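Local coordinates for protein putative metal-dependent isothiocyanate hydrolase SaxA (Pectobacterium carotovorum, PDB 6BRM) that probably hydrolyses isothiocyanates, as a metal-dependent hydrolase of the metallo-beta-lactamase superfamily that binds zinc ions, at residues 120-125 with 148-153; 46-51 with 251-256. One frame throughout, in Å; residues are numbered along the deposited sequence.

Contact 1 (120-125 with 148-153); sequences TIYKTD and GLVFTH
An antiparallel strand pair, T120 through T124 against T152 back to G148, forms part of one of the two mixed sheets of the metallo-beta-lactamase fold. Six backbone hydrogen bonds link the hydrogen-bonded pairs T120–T152, Y122–V150 and T124–G148; V150 N to Y122 O and T124 N to G148 O are both 3.0 Å. Between these pairs, I121 CA lies 3.4 Å from V150 O in a CA-H...O contact.

Side chains alternate between the sheet's faces. I121 and F151 lie side by side on one face, I121 CD1 3.7 Å from F151 CE2; the F151 ring also meets the ring of F20. The other face carries T120, Y122, T124, V150 and T152, and helix 169-178 packs on Y122, T124 and V150. There T120 CB packs 3.8 Å from T152 CG2, and T120 CG2, anti to the backbone N (OG1 at chi1 -50°), sits over one face of the Y122 ring, offset toward its rim. T152 OG1 approaches the same ring in its plane, 3.9 Å from Y122 CE2, while Y122 CB meets V150 CB at 4.1 Å.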
loop_
_atom_site.group_PDB
_atom_site.type_symbol
_atom_site.label_atom_id
_atom_site.label_comp_id
_atom_site.label_asym_id
_atom_site.label_seq_id
_atom_site.Cartn_x
_atom_site.Cartn_y
_atom_site.Cartn_z
ATOM N N THR B 120 5.699 14.491 17.126
ATOM C CA THR B 120 4.997 13.309 16.647
ATOM C C THR B 120 5.764 12.762 15.449
ATOM O O THR B 120 6.154 13.533 14.567
ATOM C CB THR B 120 3.558 13.656 16.215
ATOM O OG1 THR B 120 2.912 14.402 17.253
ATOM C CG2 THR B 120 2.754 12.400 15.930
ATOM N N ILE B 121 5.978 11.443 15.423
ATOM C CA ILE B 121 6.638 10.764 14.305
ATOM C C ILE B 121 5.705 9.684 13.769
ATOM O O ILE B 121 5.414 8.717 14.469
ATOM C CB ILE B 121 7.985 10.135 14.735
ATOM C CG1 ILE B 121 8.996 11.237 15.074
ATOM C CG2 ILE B 121 8.549 9.236 13.633
ATOM C CD1 ILE B 121 10.247 10.737 15.766
ATOM N N TYR B 122 5.247 9.851 12.531
ATOM C CA TYR B 122 4.380 8.869 11.878
ATOM C C TYR B 122 5.196 7.986 10.933
ATOM O O TYR B 122 5.963 8.501 10.115
ATOM C CB TYR B 122 3.280 9.561 11.073
ATOM C CG TYR B 122 2.370 10.479 11.860
ATOM C CD1 TYR B 122 1.221 9.987 12.483
ATOM C CD2 TYR B 122 2.632 11.848 11.951
ATOM C CE1 TYR B 122 0.369 10.826 13.193
ATOM C CE2 TYR B 122 1.786 12.698 12.652
ATOM C CZ TYR B 122 0.658 12.183 13.275
ATOM O OH TYR B 122 -0.179 13.022 13.972
ATOM N N LYS B 123 5.010 6.669 11.047
ATOM C CA LYS B 123 5.633 5.685 10.161
ATOM C C LYS B 123 4.684 5.411 8.994
ATOM O O LYS B 123 3.501 5.142 9.214
ATOM C CB LYS B 123 5.916 4.387 10.930
ATOM C CG LYS B 123 6.668 3.322 10.141
ATOM C CD LYS B 123 7.030 2.102 10.986
ATOM C CE LYS B 123 5.824 1.255 11.378
ATOM N NZ LYS B 123 5.108 0.692 10.199
ATOM N N THR B 124 5.219 5.462 7.770
ATOM C CA THR B 124 4.447 5.345 6.524
ATOM C C THR B 124 4.745 4.033 5.795
ATOM O O THR B 124 5.861 3.513 5.879
ATOM C CB THR B 124 4.815 6.489 5.562
ATOM O OG1 THR B 124 4.906 7.720 6.285
ATOM C CG2 THR B 124 3.786 6.627 4.448
ATOM N N ASP B 125 3.757 3.511 5.068
ATOM C CA ASP B 125 3.942 2.294 4.272
ATOM C C ASP B 125 4.239 2.679 2.830
ATOM O O ASP B 125 3.480 3.424 2.225
ATOM C CB ASP B 125 2.701 1.390 4.330
ATOM C CG ASP B 125 2.970 -0.021 3.788
ATOM O OD1 ASP B 125 3.895 -0.695 4.286
ATOM O OD2 ASP B 125 2.250 -0.460 2.867
ATOM N N GLY B 148 8.419 5.124 5.272
ATOM C CA GLY B 148 8.582 6.572 5.249
ATOM C C GLY B 148 8.459 7.121 6.655
ATOM O O GLY B 148 8.062 6.397 7.575
ATOM N N LEU B 149 8.807 8.396 6.824
ATOM C CA LEU B 149 8.776 9.057 8.134
ATOM C C LEU B 149 8.278 10.487 7.995
ATOM O O LEU B 149 8.863 11.270 7.246
ATOM C CB LEU B 149 10.171 9.104 8.755
ATOM C CG LEU B 149 10.934 7.802 8.957
ATOM C CD1 LEU B 149 12.388 8.113 9.283
ATOM C CD2 LEU B 149 10.295 6.973 10.058
ATOM N N VAL B 150 7.207 10.818 8.714
ATOM C CA VAL B 150 6.726 12.194 8.823
ATOM C C VAL B 150 7.131 12.713 10.197
ATOM O O VAL B 150 7.115 11.959 11.165
ATOM C CB VAL B 150 5.194 12.282 8.640
ATOM C CG1 VAL B 150 4.701 13.717 8.796
ATOM C CG2 VAL B 150 4.787 11.721 7.279
ATOM N N PHE B 151 7.513 13.986 10.270
ATOM C CA PHE B 151 7.834 14.647 11.537
ATOM C C PHE B 151 6.895 15.832 11.728
ATOM O O PHE B 151 6.811 16.698 10.862
ATOM C CB PHE B 151 9.284 15.127 11.546
ATOM C CG PHE B 151 10.291 14.020 11.644
ATOM C CD1 PHE B 151 10.755 13.381 10.507
ATOM C CD2 PHE B 151 10.787 13.626 12.881
ATOM C CE1 PHE B 151 11.691 12.359 10.597
ATOM C CE2 PHE B 151 11.718 12.604 12.984
ATOM C CZ PHE B 151 12.172 11.969 11.839
ATOM N N THR B 152 6.212 15.869 12.872
ATOM C CA THR B 152 5.166 16.853 13.162
ATOM C C THR B 152 5.476 17.524 14.499
ATOM O O THR B 152 5.840 16.847 15.462
ATOM C CB THR B 152 3.772 16.163 13.143
ATOM O OG1 THR B 152 3.218 16.262 11.824
ATOM C CG2 THR B 152 2.777 16.761 14.130
ATOM N N HIS B 153 5.341 18.851 14.532
ATOM C CA HIS B 153 5.544 19.670 15.740
ATOM C C HIS B 153 5.127 21.112 15.435
ATOM O O HIS B 153 5.351 21.591 14.325
ATOM C CB HIS B 153 7.020 19.657 16.172
ATOM C CG HIS B 153 7.251 20.090 17.590
ATOM N ND1 HIS B 153 7.137 21.399 18.001
ATOM C CD2 HIS B 153 7.615 19.386 18.686
ATOM C CE1 HIS B 153 7.401 21.482 19.292
ATOM N NE2 HIS B 153 7.692 20.272 19.733
#

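Contact 2 (46-51 with 251-256)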
loop_
_atom_site.group_PDB
_atom_site.type_symbol
_atom_site.label_atom_id
_atom_site.label_comp_id
_atom_site.label_asym_id
_atom_site.label_seq_id
_atom_site.Cartn_x
_atom_site.Cartn_y
_atom_site.Cartn_z
ATOM N N PRO B 46 31.064 2.499 -1.963
ATOM C CA PRO B 46 30.365 3.750 -2.284
ATOM C C PRO B 46 31.144 4.619 -3.276
ATOM O O PRO B 46 32.363 4.747 -3.148
ATOM C CB PRO B 46 30.283 4.460 -0.929
ATOM C CG PRO B 46 30.348 3.378 0.096
ATOM C CD PRO B 46 30.900 2.133 -0.542
ATOM N N MET B 47 30.440 5.198 -4.249
ATOM C CA MET B 47 31.044 6.047 -5.290
ATOM C C MET B 47 31.800 7.269 -4.759
ATOM O O MET B 47 32.823 7.654 -5.329
ATOM C CB MET B 47 29.975 6.519 -6.287
ATOM C CG MET B 47 29.547 5.473 -7.305
ATOM S SD MET B 47 28.173 6.060 -8.317
ATOM C CE MET B 47 28.634 5.456 -9.941
ATOM N N VAL B 48 31.289 7.872 -3.684
ATOM C CA VAL B 48 31.848 9.100 -3.102
ATOM C C VAL B 48 32.170 8.864 -1.624
ATOM O O VAL B 48 31.576 7.993 -0.982
ATOM C CB VAL B 48 30.857 10.289 -3.245
ATOM C CG1 VAL B 48 31.517 11.615 -2.874
ATOM C CG2 VAL B 48 30.300 10.363 -4.665
ATOM N N ALA B 49 33.122 9.633 -1.095
ATOM C CA ALA B 49 33.462 9.602 0.330
ATOM C C ALA B 49 32.441 10.374 1.168
ATOM O O ALA B 49 31.519 10.992 0.631
ATOM C CB ALA B 49 34.855 10.175 0.548
ATOM N N LEU B 50 32.614 10.331 2.489
ATOM C CA LEU B 50 31.819 11.152 3.402
ATOM C C LEU B 50 32.277 12.613 3.319
ATOM O O LEU B 50 33.479 12.882 3.361
ATOM C CB LEU B 50 31.965 10.664 4.846
ATOM C CG LEU B 50 31.354 9.302 5.182
ATOM C CD1 LEU B 50 31.931 8.765 6.484
ATOM C CD2 LEU B 50 29.836 9.393 5.264
ATOM N N PRO B 51 31.323 13.562 3.225
ATOM C CA PRO B 51 31.697 14.979 3.162
ATOM C C PRO B 51 32.143 15.578 4.506
ATOM O O PRO B 51 32.656 16.697 4.524
ATOM C CB PRO B 51 30.410 15.648 2.674
ATOM C CG PRO B 51 29.327 14.795 3.231
ATOM C CD PRO B 51 29.858 13.388 3.261
ATOM N N PRO B 251 20.574 19.013 -3.149
ATOM C CA PRO B 251 21.738 19.433 -2.378
ATOM C C PRO B 251 22.987 18.607 -2.671
ATOM O O PRO B 251 22.890 17.425 -3.023
ATOM C CB PRO B 251 21.289 19.186 -0.939
ATOM C CG PRO B 251 20.434 17.971 -1.050
ATOM C CD PRO B 251 19.712 18.107 -2.366
ATOM N N ALA B 252 24.146 19.238 -2.503
ATOM C CA ALA B 252 25.428 18.540 -2.559
ATOM C C ALA B 252 25.606 17.702 -1.297
ATOM O O ALA B 252 24.859 17.855 -0.327
ATOM C CB ALA B 252 26.570 19.537 -2.699
ATOM N N ASP B 253 26.591 16.809 -1.320
ATOM C CA ASP B 253 26.966 16.047 -0.131
ATOM C C ASP B 253 27.608 16.995 0.878
ATOM O O ASP B 253 28.622 17.626 0.576
ATOM C CB ASP B 253 27.926 14.910 -0.494
ATOM C CG ASP B 253 27.231 13.758 -1.205
ATOM O OD1 ASP B 253 26.122 13.953 -1.749
ATOM O OD2 ASP B 253 27.798 12.650 -1.216
ATOM N N GLY B 254 26.992 17.106 2.057
ATOM C CA GLY B 254 27.439 18.026 3.111
ATOM C C GLY B 254 26.670 19.337 3.225
ATOM O O GLY B 254 26.851 20.063 4.207
ATOM N N GLU B 255 25.818 19.651 2.244
ATOM C CA GLU B 255 25.033 20.894 2.263
ATOM C C GLU B 255 23.862 20.804 3.248
ATOM O O GLU B 255 23.118 19.821 3.242
ATOM C CB GLU B 255 24.499 21.234 0.866
ATOM C CG GLU B 255 24.110 22.699 0.702
ATOM C CD GLU B 255 23.259 22.965 -0.525
ATOM O OE1 GLU B 255 22.328 23.793 -0.425
ATOM O OE2 GLU B 255 23.513 22.353 -1.586
ATOM N N THR B 256 23.710 21.837 4.078
ATOM C CA THR B 256 22.615 21.933 5.045
ATOM C C THR B 256 21.567 22.937 4.556
ATOM O O THR B 256 21.922 24.038 4.132
ATOM C CB THR B 256 23.135 22.382 6.425
ATOM O OG1 THR B 256 24.194 21.515 6.847
ATOM C CG2 THR B 256 22.022 22.358 7.472
#
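P51 rests on the peptide between D253 and G254, in the middle of a type II beta turn that runs from A252 to E255 and leads into the edge strand 256-258. This is the closely packed half of the contact. The proline ring presents its CB–CG side to one face of the peptide: P51 CB lies 3.4 Å from D253 O, and P51 CG 3.5 Å from G254 N. Of the D253 side chain, CB joins the packing, 4.0 Å from P51 CG. Within the turn, E255 N bonds back to A252 O at 3.3 Å. G254 has a positive phi of 100°, the usual conformation at the third position of such a turn and one that favours glycine.

Toward V48 and A49 the packing is much looser. The contact lies at the surface, and V48 is exposed to solvent. D253 CG stands anti to its own carbonyl carbon (chi1 -74°). Of the carboxylate beyond it, OD2 lies near V48 and, more distantly, A49, without hydrogen bonding to either, while OD1 forms a salt bridge with R232. R7 of strand 2-7 bonds V48 O. On this open side the nearest approach is that of V48 CG1 to D253 OD2, at 4.2 Å.

In the fold
Contacts 1 and 2 lie on opposite sides of the chain's centre, their centres 25 Å apart and their nearest atoms about 15 Å apart. Segment 46-51 comes first, then both strands of contact 1, and finally 251-256, so in sequence contact 2 brackets contact 1. Contact 1 is a pairing within the sheet that ends in strand 248-249; contact 2 joins the loop between strand 18-22 and helix 54-58 to the link from that sheet to strand 256-258, at the edge of the other. Neither contact supplies a zinc ligand: D253 is about 10 Å, side chain to side chain, from the zinc ligand H221, and G148 about 12 Å from a zinc ion.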